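PDB 5M41: nigritoxine from Vibrio nigripulchritudo, which is a toxin active against crustaceans and insects, built on a fold new when its structure was solved. Local coordinates for residues 578-583 and 623-628. Numbering follows the deposited sequence.
Sequences NPYSFV and GNEMEW
The loop carrying Tyr580 and Phe582 faces the first turn of helix 625-632, where Glu625 and Trp628 lie. Residues 578-581 form a type I beta turn, closed by Ser581 N to Asn578 O; within it an Asx turn is made, Asn578 OD1 taking the Tyr580 N-H at 2.9 Å, the donor tilted 15° from the carbonyl plane. The helix is N-capped by Asn624, whose OD1 accepts from Glu627 N at 2.8 Å, the donor standing above the carbonyl plane. Across the contact, a water lying in the plane of the tyrosine ring, at its edge, accepts from Tyr580 OH (2.7 Å) and donates to Glu625 OE2 (2.8 Å). OE2 is also hydrogen-bonded to Tyr609, so two bonds grip this carboxylate oxygen. The apolar half is an edge contact, Phe582 CE1 lying 4.0 Å from Trp628 CZ3. With CG anti to the backbone N (chi1 -170°), the indole extends to meet the phenylalanine, and the two side chains cross at about a right angle. Leu629 touches both Tyr580 and Phe582, while Phe618 meets the indole edge-to-face. The contact thus joins the hairpin turn between antiparallel strands 571-576 and 583-589 to helix 625-632, with helices 546-555, 603-614 and 688-704 packed around it.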
ATOM      1  N   ASN A 578     -21.900 -15.561  -8.007  1.00 39.38           N
ATOM      2  CA  ASN A 578     -21.245 -14.531  -7.149  1.00 38.26           C
ATOM      3  C   ASN A 578     -21.060 -15.019  -5.719  1.00 37.69           C
ATOM      4  O   ASN A 578     -22.043 -15.396  -5.065  1.00 38.16           O
ATOM      5  CB  ASN A 578     -22.065 -13.247  -7.115  1.00 38.78           C
ATOM      6  CG  ASN A 578     -21.264 -12.058  -6.576  1.00 41.35           C
ATOM      7  OD1 ASN A 578     -20.641 -12.126  -5.497  1.00 38.69           O
ATOM      8  ND2 ASN A 578     -21.258 -10.971  -7.339  1.00 39.94           N
ATOM      9  N   PRO A 579     -19.812 -15.022  -5.213  1.00 37.55           N
ATOM     10  CA  PRO A 579     -19.637 -15.633  -3.900  1.00 38.46           C
ATOM     11  C   PRO A 579     -20.234 -14.811  -2.746  1.00 38.25           C
ATOM     12  O   PRO A 579     -20.329 -15.312  -1.649  1.00 39.07           O
ATOM     13  CB  PRO A 579     -18.109 -15.761  -3.764  1.00 39.35           C
ATOM     14  CG  PRO A 579     -17.557 -14.717  -4.659  1.00 39.14           C
ATOM     15  CD  PRO A 579     -18.544 -14.502  -5.766  1.00 38.60           C
ATOM     16  N   TYR A 580     -20.656 -13.583  -3.019  1.00 37.82           N
ATOM     17  CA  TYR A 580     -21.308 -12.726  -2.019  1.00 39.20           C
ATOM     18  C   TYR A 580     -22.830 -12.730  -2.142  1.00 38.64           C
ATOM     19  O   TYR A 580     -23.501 -11.840  -1.618  1.00 40.04           O
ATOM     20  CB  TYR A 580     -20.794 -11.284  -2.165  1.00 37.59           C
ATOM     21  CG  TYR A 580     -19.322 -11.132  -1.837  1.00 36.66           C
ATOM     22  CD1 TYR A 580     -18.894 -10.902  -0.528  1.00 37.09           C
ATOM     23  CD2 TYR A 580     -18.365 -11.204  -2.835  1.00 37.61           C
ATOM     24  CE1 TYR A 580     -17.536 -10.756  -0.230  1.00 38.02           C
ATOM     25  CE2 TYR A 580     -17.017 -11.045  -2.557  1.00 37.86           C
ATOM     26  CZ  TYR A 580     -16.607 -10.840  -1.260  1.00 38.67           C
ATOM     27  OH  TYR A 580     -15.270 -10.691  -1.030  1.00 40.35           O
ATOM     28  N   SER A 581     -23.370 -13.682  -2.895  1.00 38.60           N
ATOM     29  CA  SER A 581     -24.816 -13.792  -3.074  1.00 39.24           C
ATOM     30  C   SER A 581     -25.481 -14.477  -1.895  1.00 40.36           C
ATOM     31  O   SER A 581     -25.066 -15.585  -1.506  1.00 41.16           O
ATOM     32  CB  SER A 581     -25.129 -14.606  -4.322  1.00 40.98           C
ATOM     33  OG  SER A 581     -26.518 -14.854  -4.387  1.00 40.58           O
ATOM     34  N   PHE A 582     -26.533 -13.838  -1.363  1.00 38.60           N
ATOM     35  CA  PHE A 582     -27.347 -14.390  -0.263  1.00 39.48           C
ATOM     36  C   PHE A 582     -28.803 -14.538  -0.677  1.00 41.29           C
ATOM     37  O   PHE A 582     -29.714 -14.642   0.179  1.00 41.91           O
ATOM     38  CB  PHE A 582     -27.213 -13.539   1.010  1.00 38.73           C
ATOM     39  CG  PHE A 582     -25.821 -13.546   1.576  1.00 37.79           C
ATOM     40  CD1 PHE A 582     -25.408 -14.573   2.425  1.00 37.80           C
ATOM     41  CD2 PHE A 582     -24.903 -12.563   1.211  1.00 38.10           C
ATOM     42  CE1 PHE A 582     -24.103 -14.612   2.906  1.00 38.40           C
ATOM     43  CE2 PHE A 582     -23.590 -12.595   1.685  1.00 38.11           C
ATOM     44  CZ  PHE A 582     -23.196 -13.622   2.535  1.00 38.74           C
ATOM     45  N   VAL A 583     -29.007 -14.573  -1.997  1.00 40.87           N
ATOM     46  CA  VAL A 583     -30.337 -14.725  -2.596  1.00 41.00           C
ATOM     47  C   VAL A 583     -30.319 -15.755  -3.722  1.00 43.13           C
ATOM     48  O   VAL A 583     -29.260 -16.135  -4.221  1.00 42.64           O
ATOM     49  CB  VAL A 583     -30.887 -13.386  -3.170  1.00 41.16           C
ATOM     50  CG1 VAL A 583     -31.097 -12.355  -2.058  1.00 37.50           C
ATOM     51  CG2 VAL A 583     -29.973 -12.833  -4.267  1.00 37.23           C
ATOM     52  N   GLY A 623     -14.072 -18.021  10.404  1.00 68.78           N
ATOM     53  CA  GLY A 623     -12.755 -18.311   9.832  1.00 67.72           C
ATOM     54  C   GLY A 623     -12.242 -17.328   8.790  1.00 62.60           C
ATOM     55  O   GLY A 623     -12.706 -16.190   8.675  1.00 59.19           O
ATOM     56  N   ASN A 624     -11.252 -17.791   8.041  1.00 60.25           N
ATOM     57  CA  ASN A 624     -10.957 -17.276   6.726  1.00 57.82           C
ATOM     58  C   ASN A 624     -12.269 -16.952   5.985  1.00 54.75           C
ATOM     59  O   ASN A 624     -13.170 -17.801   5.873  1.00 52.12           O
ATOM     60  CB  ASN A 624     -10.153 -18.340   5.991  1.00 59.53           C
ATOM     61  CG  ASN A 624      -9.814 -17.956   4.572  1.00 59.16           C
ATOM     62  OD1 ASN A 624     -10.676 -17.634   3.771  1.00 55.47           O
ATOM     63  ND2 ASN A 624      -8.540 -18.043   4.244  1.00 63.07           N
ATOM     64  N   GLU A 625     -12.376 -15.715   5.504  1.00 51.55           N
ATOM     65  CA  GLU A 625     -13.622 -15.217   4.950  1.00 50.44           C
ATOM     66  C   GLU A 625     -13.912 -15.871   3.608  1.00 48.09           C
ATOM     67  O   GLU A 625     -15.056 -16.187   3.290  1.00 47.39           O
ATOM     68  CB  GLU A 625     -13.606 -13.690   4.838  1.00 49.46           C
ATOM     69  CG  GLU A 625     -14.954 -13.098   4.418  1.00 49.37           C
ATOM     70  CD  GLU A 625     -14.906 -11.586   4.256  1.00 50.34           C
ATOM     71  OE1 GLU A 625     -13.949 -10.986   4.765  1.00 51.58           O
ATOM     72  OE2 GLU A 625     -15.814 -10.998   3.624  1.00 50.07           O
ATOM     73  N   MET A 626     -12.860 -16.072   2.830  1.00 48.20           N
ATOM     74  CA  MET A 626     -12.937 -16.768   1.558  1.00 51.30           C
ATOM     75  C   MET A 626     -13.487 -18.196   1.730  1.00 51.18           C
ATOM     76  O   MET A 626     -14.387 -18.635   0.991  1.00 48.80           O
ATOM     77  CB  MET A 626     -11.535 -16.792   0.948  1.00 53.58           C
ATOM     78  CG  MET A 626     -11.465 -17.206  -0.499  1.00 56.80           C
ATOM     79  SD  MET A 626      -9.852 -16.798  -1.208  1.00 61.66           S
ATOM     80  CE  MET A 626      -9.900 -15.038  -1.113  1.00 61.48           C
ATOM     81  N   GLU A 627     -12.937 -18.915   2.708  1.00 50.45           N
ATOM     82  CA  GLU A 627     -13.397 -20.259   3.019  1.00 50.84           C
ATOM     83  C   GLU A 627     -14.859 -20.175   3.477  1.00 49.45           C
ATOM     84  O   GLU A 627     -15.691 -21.003   3.073  1.00 47.80           O
ATOM     85  CB  GLU A 627     -12.504 -20.906   4.094  1.00 53.63           C
ATOM     86  CG  GLU A 627     -11.108 -21.275   3.592  1.00 56.63           C
ATOM     87  CD  GLU A 627     -10.215 -21.931   4.640  1.00 58.60           C
ATOM     88  OE1 GLU A 627     -10.496 -21.868   5.843  1.00 61.77           O
ATOM     89  OE2 GLU A 627      -9.192 -22.515   4.262  1.00 66.43           O
ATOM     90  N   TRP A 628     -15.182 -19.156   4.283  1.00 46.02           N
ATOM     91  CA  TRP A 628     -16.539 -19.036   4.802  1.00 45.56           C
ATOM     92  C   TRP A 628     -17.548 -18.901   3.687  1.00 44.29           C
ATOM     93  O   TRP A 628     -18.608 -19.536   3.723  1.00 45.98           O
ATOM     94  CB  TRP A 628     -16.658 -17.911   5.841  1.00 44.30           C
ATOM     95  CG  TRP A 628     -17.986 -17.910   6.572  1.00 44.60           C
ATOM     96  CD1 TRP A 628     -18.257 -18.387   7.854  1.00 45.51           C
ATOM     97  CD2 TRP A 628     -19.279 -17.424   6.069  1.00 41.42           C
ATOM     98  NE1 TRP A 628     -19.589 -18.217   8.166  1.00 45.23           N
ATOM     99  CE2 TRP A 628     -20.253 -17.664   7.136  1.00 43.23           C
ATOM    100  CE3 TRP A 628     -19.709 -16.842   4.878  1.00 41.33           C
ATOM    101  CZ2 TRP A 628     -21.593 -17.312   7.003  1.00 42.15           C
ATOM    102  CZ3 TRP A 628     -21.061 -16.496   4.752  1.00 39.24           C
ATOM    103  CH2 TRP A 628     -21.974 -16.729   5.787  1.00 42.19           C
TER
HETATM  104  O   HOH W   1     -14.668  -9.773   1.442  1.00 34.03           O